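Local coordinates for protein pyocin S5 (Pseudomonas aeruginosa PAO1, PDB 6THK) that probably kills competing bacteria by forming a channel in the cytoplasmic membrane that depolarises it and dissipates cellular energy, as in channel-forming colicins, at residues Q215-S220 against V286-S291; R243-V248 against A294-L299. The protein carries 1 engineered substitution. One frame throughout, in Å; residues are numbered along the deposited sequence.

Contact 1: residues Q215-S220 against V286-S291. Engineered in segment 215-220: Q215 (natural residue Glu). With ZN (zinc ion), chain G.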
loop_
_atom_site.group_PDB
_atom_site.type_symbol
_atom_site.label_atom_id
_atom_site.label_comp_id
_atom_site.label_asym_id
_atom_site.label_seq_id
_atom_site.Cartn_x
_atom_site.Cartn_y
_atom_site.Cartn_z
ATOM N N GLN A 215 7.311 4.511 4.718
ATOM C CA GLN A 215 6.012 4.755 4.110
ATOM C C GLN A 215 6.095 5.088 2.648
ATOM O O GLN A 215 5.380 4.542 1.851
ATOM C CB GLN A 215 5.251 5.861 4.822
ATOM C CG GLN A 215 4.489 5.449 6.069
ATOM C CD GLN A 215 3.526 4.298 5.867
ATOM O OE1 GLN A 215 3.628 3.270 6.528
ATOM N NE2 GLN A 215 2.578 4.472 4.980
ATOM N N MET A 216 6.994 5.974 2.296
ATOM C CA MET A 216 7.121 6.384 0.923
ATOM C C MET A 216 7.620 5.259 0.079
ATOM O O MET A 216 7.257 5.149 -1.060
ATOM C CB MET A 216 8.060 7.564 0.827
ATOM C CG MET A 216 8.013 8.461 2.050
ATOM S SD MET A 216 6.400 9.194 2.277
ATOM C CE MET A 216 6.382 9.467 4.035
ATOM N N LYS A 217 8.467 4.423 0.634
ATOM C CA LYS A 217 8.973 3.307 -0.142
ATOM C C LYS A 217 7.898 2.304 -0.532
ATOM O O LYS A 217 7.862 1.849 -1.667
ATOM C CB LYS A 217 10.089 2.603 0.631
ATOM C CG LYS A 217 10.598 1.334 -0.024
ATOM C CD LYS A 217 11.577 1.640 -1.145
ATOM C CE LYS A 217 11.737 0.451 -2.072
ATOM N NZ LYS A 217 12.941 0.592 -2.929
ATOM N N VAL A 218 7.006 1.984 0.396
ATOM C CA VAL A 218 5.951 1.019 0.113
ATOM C C VAL A 218 5.046 1.515 -1.006
ATOM O O VAL A 218 4.676 0.766 -1.893
ATOM C CB VAL A 218 5.109 0.717 1.365
ATOM C CG1 VAL A 218 3.919 -0.149 1.005
ATOM C CG2 VAL A 218 5.958 0.035 2.421
ATOM N N GLN A 219 4.708 2.794 -0.954
ATOM C CA GLN A 219 3.882 3.447 -1.982
ATOM C C GLN A 219 4.499 3.305 -3.371
ATOM O O GLN A 219 3.808 2.861 -4.291
ATOM C CB GLN A 219 3.571 4.926 -1.653
ATOM C CG GLN A 219 2.680 5.641 -2.696
ATOM C CD GLN A 219 1.352 4.934 -2.910
ATOM O OE1 GLN A 219 1.132 4.274 -3.928
ATOM N NE2 GLN A 219 0.478 5.005 -1.917
ATOM N N SER A 220 5.815 3.599 -3.489
ATOM C CA SER A 220 6.612 3.496 -4.717
ATOM C C SER A 220 6.667 2.053 -5.214
ATOM O O SER A 220 6.535 1.807 -6.412
ATOM C CB SER A 220 8.018 4.037 -4.493
ATOM O OG SER A 220 7.992 5.228 -3.722
ATOM N N VAL A 286 9.514 -6.864 8.016
ATOM C CA VAL A 286 8.405 -6.864 8.987
ATOM C C VAL A 286 7.729 -5.495 9.001
ATOM O O VAL A 286 6.502 -5.424 8.975
ATOM C CB VAL A 286 8.801 -7.389 10.404
ATOM C CG1 VAL A 286 10.165 -6.894 10.841
ATOM C CG2 VAL A 286 7.744 -7.071 11.460
ATOM N N ASP A 287 8.535 -4.425 8.956
ATOM C CA ASP A 287 8.095 -3.038 8.918
ATOM C C ASP A 287 7.220 -2.772 7.685
ATOM O O ASP A 287 6.156 -2.172 7.807
ATOM C CB ASP A 287 9.319 -2.110 8.960
ATOM C CG ASP A 287 10.080 -2.096 10.283
ATOM O OD1 ASP A 287 9.773 -2.936 11.163
ATOM O OD2 ASP A 287 11.008 -1.263 10.427
ATOM N N GLU A 288 7.642 -3.280 6.518
ATOM C CA GLU A 288 6.911 -3.179 5.255
ATOM C C GLU A 288 5.621 -3.937 5.292
ATOM O O GLU A 288 4.608 -3.395 4.864
ATOM C CB GLU A 288 7.756 -3.709 4.097
ATOM C CG GLU A 288 8.820 -2.711 3.675
ATOM C CD GLU A 288 9.645 -3.077 2.466
ATOM O OE1 GLU A 288 9.431 -4.172 1.907
ATOM O OE2 GLU A 288 10.518 -2.272 2.077
ATOM N N ILE A 289 5.642 -5.189 5.796
ATOM C CA ILE A 289 4.443 -6.035 5.904
ATOM C C ILE A 289 3.391 -5.369 6.784
ATOM O O ILE A 289 2.215 -5.365 6.422
ATOM C CB ILE A 289 4.781 -7.480 6.372
ATOM C CG1 ILE A 289 5.488 -8.262 5.248
ATOM C CG2 ILE A 289 3.516 -8.233 6.823
ATOM C CD1 ILE A 289 6.522 -9.278 5.698
ATOM N N ALA A 290 3.816 -4.793 7.918
ATOM C CA ALA A 290 2.932 -4.104 8.840
ATOM C C ALA A 290 2.334 -2.845 8.189
ATOM O O ALA A 290 1.159 -2.554 8.410
ATOM C CB ALA A 290 3.676 -3.757 10.120
ATOM N N SER A 291 3.132 -2.117 7.379
ATOM C CA SER A 291 2.673 -0.938 6.651
ATOM C C SER A 291 1.623 -1.356 5.624
ATOM O O SER A 291 0.606 -0.677 5.478
ATOM C CB SER A 291 3.830 -0.248 5.947
ATOM O OG SER A 291 3.339 0.675 4.989
HETATM ZN ZN ZN G . 11.211 -2.423 0.050
#
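The CG2 methyl of V218 packs on S291, 3.7 Å from S291 OG. The same CG2 also comes within 4.2 Å of E288 CG, so it touches two residues that lie about one turn apart on the long helix. S291 OG stands anti to its own backbone N (chi1 165°), which carries it across to the other helix. It donates a hydrogen bond of 3.0 Å to OE1 of Q215, an engineered residue. The donor sits above the amide plane, 39° out of it. E288 runs extended beyond CG. Its OE2 binds the zinc ion at 2.1 Å, and E221 OE2 binds the same metal. E288 OE1 forms a salt bridge with K255, which may help offset the carboxylate charge. The aliphatic part of K217 passes beside the site: its CE lies 3.6 Å from the zinc ion and its CG 4.2 Å from E288 OE2. The axes of segments 215-220 and 286-291 cross at -70°, 10.1 Å apart. This is steep helix-helix packing beside a two-carboxylate zinc site that bridges the helices.

Contact 2: residues R243-V248 against A294-L299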
loop_
_atom_site.group_PDB
_atom_site.type_symbol
_atom_site.label_atom_id
_atom_site.label_comp_id
_atom_site.label_asym_id
_atom_site.label_seq_id
_atom_site.Cartn_x
_atom_site.Cartn_y
_atom_site.Cartn_z
ATOM N N ARG A 243 -8.499 -3.640 -7.434
ATOM C CA ARG A 243 -7.156 -3.664 -7.998
ATOM C C ARG A 243 -6.115 -3.305 -6.929
ATOM O O ARG A 243 -5.099 -3.986 -6.837
ATOM C CB ARG A 243 -7.062 -2.729 -9.221
ATOM C CG ARG A 243 -5.678 -2.660 -9.866
ATOM C CD ARG A 243 -5.665 -1.811 -11.126
ATOM N NE ARG A 243 -6.006 -2.581 -12.322
ATOM C CZ ARG A 243 -5.744 -2.187 -13.565
ATOM N NH1 ARG A 243 -5.148 -1.021 -13.786
ATOM N NH2 ARG A 243 -6.077 -2.951 -14.595
ATOM N N ALA A 244 -6.384 -2.273 -6.102
ATOM C CA ALA A 244 -5.457 -1.852 -5.046
ATOM C C ALA A 244 -5.358 -2.918 -3.969
ATOM O O ALA A 244 -4.271 -3.141 -3.447
ATOM C CB ALA A 244 -5.889 -0.533 -4.449
ATOM N N THR A 245 -6.480 -3.597 -3.660
ATOM C CA THR A 245 -6.535 -4.683 -2.686
ATOM C C THR A 245 -5.697 -5.867 -3.186
ATOM O O THR A 245 -4.998 -6.497 -2.387
ATOM C CB THR A 245 -7.990 -5.018 -2.348
ATOM O OG1 THR A 245 -8.606 -3.854 -1.790
ATOM C CG2 THR A 245 -8.116 -6.161 -1.361
ATOM N N ARG A 246 -5.718 -6.123 -4.514
ATOM C CA ARG A 246 -4.950 -7.203 -5.119
ATOM C C ARG A 246 -3.451 -6.963 -5.033
ATOM O O ARG A 246 -2.708 -7.895 -4.717
ATOM C CB ARG A 246 -5.406 -7.475 -6.554
ATOM C CG ARG A 246 -6.504 -8.519 -6.618
ATOM C CD ARG A 246 -7.031 -8.769 -8.021
ATOM N NE ARG A 246 -8.487 -8.610 -8.087
ATOM C CZ ARG A 246 -9.376 -9.554 -7.779
ATOM N NH1 ARG A 246 -8.965 -10.755 -7.379
ATOM N NH2 ARG A 246 -10.674 -9.308 -7.862
ATOM N N LEU A 247 -3.006 -5.715 -5.256
ATOM C CA LEU A 247 -1.600 -5.346 -5.170
ATOM C C LEU A 247 -1.057 -5.517 -3.759
ATOM O O LEU A 247 -0.013 -6.136 -3.583
ATOM C CB LEU A 247 -1.373 -3.901 -5.652
ATOM C CG LEU A 247 -1.435 -3.645 -7.160
ATOM C CD1 LEU A 247 -1.200 -2.194 -7.455
ATOM C CD2 LEU A 247 -0.401 -4.469 -7.909
ATOM N N VAL A 248 -1.767 -4.974 -2.761
ATOM C CA VAL A 248 -1.402 -5.043 -1.348
ATOM C C VAL A 248 -1.361 -6.507 -0.869
ATOM O O VAL A 248 -0.367 -6.909 -0.271
ATOM C CB VAL A 248 -2.339 -4.149 -0.495
ATOM C CG1 VAL A 248 -2.015 -4.249 0.990
ATOM C CG2 VAL A 248 -2.250 -2.698 -0.955
ATOM N N ALA A 294 -1.698 -2.426 7.411
ATOM C CA ALA A 294 -2.408 -1.215 7.853
ATOM C C ALA A 294 -3.196 -0.621 6.692
ATOM O O ALA A 294 -4.327 -0.183 6.898
ATOM C CB ALA A 294 -1.423 -0.181 8.393
ATOM N N ARG A 295 -2.590 -0.629 5.468
ATOM C CA ARG A 295 -3.155 -0.164 4.194
ATOM C C ARG A 295 -4.346 -1.040 3.801
ATOM O O ARG A 295 -5.392 -0.509 3.423
ATOM C CB ARG A 295 -2.078 -0.256 3.114
ATOM C CG ARG A 295 -2.403 0.412 1.782
ATOM C CD ARG A 295 -1.161 0.461 0.909
ATOM N NE ARG A 295 0.025 0.894 1.661
ATOM C CZ ARG A 295 0.632 2.063 1.506
ATOM N NH1 ARG A 295 0.201 2.929 0.594
ATOM N NH2 ARG A 295 1.693 2.368 2.244
ATOM N N LEU A 296 -4.182 -2.382 3.917
ATOM C CA LEU A 296 -5.211 -3.376 3.611
ATOM C C LEU A 296 -6.470 -3.188 4.456
ATOM O O LEU A 296 -7.569 -3.268 3.913
ATOM C CB LEU A 296 -4.644 -4.802 3.745
ATOM C CG LEU A 296 -5.514 -5.976 3.265
ATOM C CD1 LEU A 296 -6.015 -5.778 1.847
ATOM C CD2 LEU A 296 -4.755 -7.277 3.367
ATOM N N VAL A 297 -6.311 -2.887 5.762
ATOM C CA VAL A 297 -7.420 -2.635 6.697
ATOM C C VAL A 297 -8.265 -1.443 6.195
ATOM O O VAL A 297 -9.502 -1.547 6.142
ATOM C CB VAL A 297 -6.916 -2.437 8.156
ATOM C CG1 VAL A 297 -7.986 -1.808 9.046
ATOM C CG2 VAL A 297 -6.432 -3.754 8.756
ATOM N N LYS A 298 -7.585 -0.329 5.818
ATOM C CA LYS A 298 -8.237 0.877 5.297
ATOM C C LYS A 298 -8.973 0.545 3.994
ATOM O O LYS A 298 -10.089 1.011 3.808
ATOM C CB LYS A 298 -7.229 2.028 5.050
ATOM C CG LYS A 298 -6.201 2.298 6.150
ATOM C CD LYS A 298 -6.689 3.189 7.306
ATOM C CE LYS A 298 -6.678 2.473 8.654
ATOM N NZ LYS A 298 -5.330 1.930 9.025
ATOM N N LEU A 299 -8.356 -0.279 3.111
ATOM C CA LEU A 299 -8.945 -0.694 1.835
ATOM C C LEU A 299 -10.210 -1.536 2.028
ATOM O O LEU A 299 -11.155 -1.380 1.262
ATOM C CB LEU A 299 -7.937 -1.471 0.969
ATOM C CG LEU A 299 -6.781 -0.722 0.290
ATOM C CD1 LEU A 299 -6.044 -1.644 -0.666
ATOM C CD2 LEU A 299 -7.247 0.505 -0.470
#
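V248 and L299 carry much of the apolar packing. V248 spreads its two methyls over different partners. CG1 meets L296 CB at 3.8 Å, and the two side chains run antiparallel alongside each other. CG2 lies 3.9 Å from L299 CD1 and also meets the aliphatic part of R295, with CD at 3.8 Å. R295 crosses V248 at about a right angle, and beyond that CD its chain bends, turning NE aside. Further along, L299 CD1 reaches A244 CB at 3.9 Å. The same methyl packs against the backbone of the other helix, 3.6 Å from A244 C.

Mixed contacts involve T245. Its CG2 touches L296 CD1 at 3.9 Å, with the side chains about perpendicular. Its OG1 lies 3.6 Å from L299 CD1, but this is van der Waals packing. That hydroxyl is hydrogen-bonded to L241 O, one turn earlier in its own helix.

No hydrogen bond joins segments 243-248 and 294-299. Their axes run nearly antiparallel, at 157° and 10.0 Å apart. L296 and L299 extend the apolar seam to I252 and L241 of the partner helix. Such a pairing is that of an antiparallel helical hairpin, consistent with the coiled coil predicted here.

Overall arrangement
Contacts 1 and 2 lie about 12 Å apart, centre to centre, near the middle of a very elongated, mostly helical chain. Both use helix 272-338, at neighbouring positions. Their other partners, helices 214-227 and 237-267, follow each other in the chain. The order is 215-220, 243-248, 286-291, 294-299, so the contacts interleave. R295 of contact 2 joins them: its guanidinium packs against V218 and engineered Q215 of contact 1. Helix 237-267 of contact 2 also reaches the zinc site of contact 1. The long helix is thus packed by two successive helices, one crossing steeply and one nearly antiparallel, near the centre of the chain.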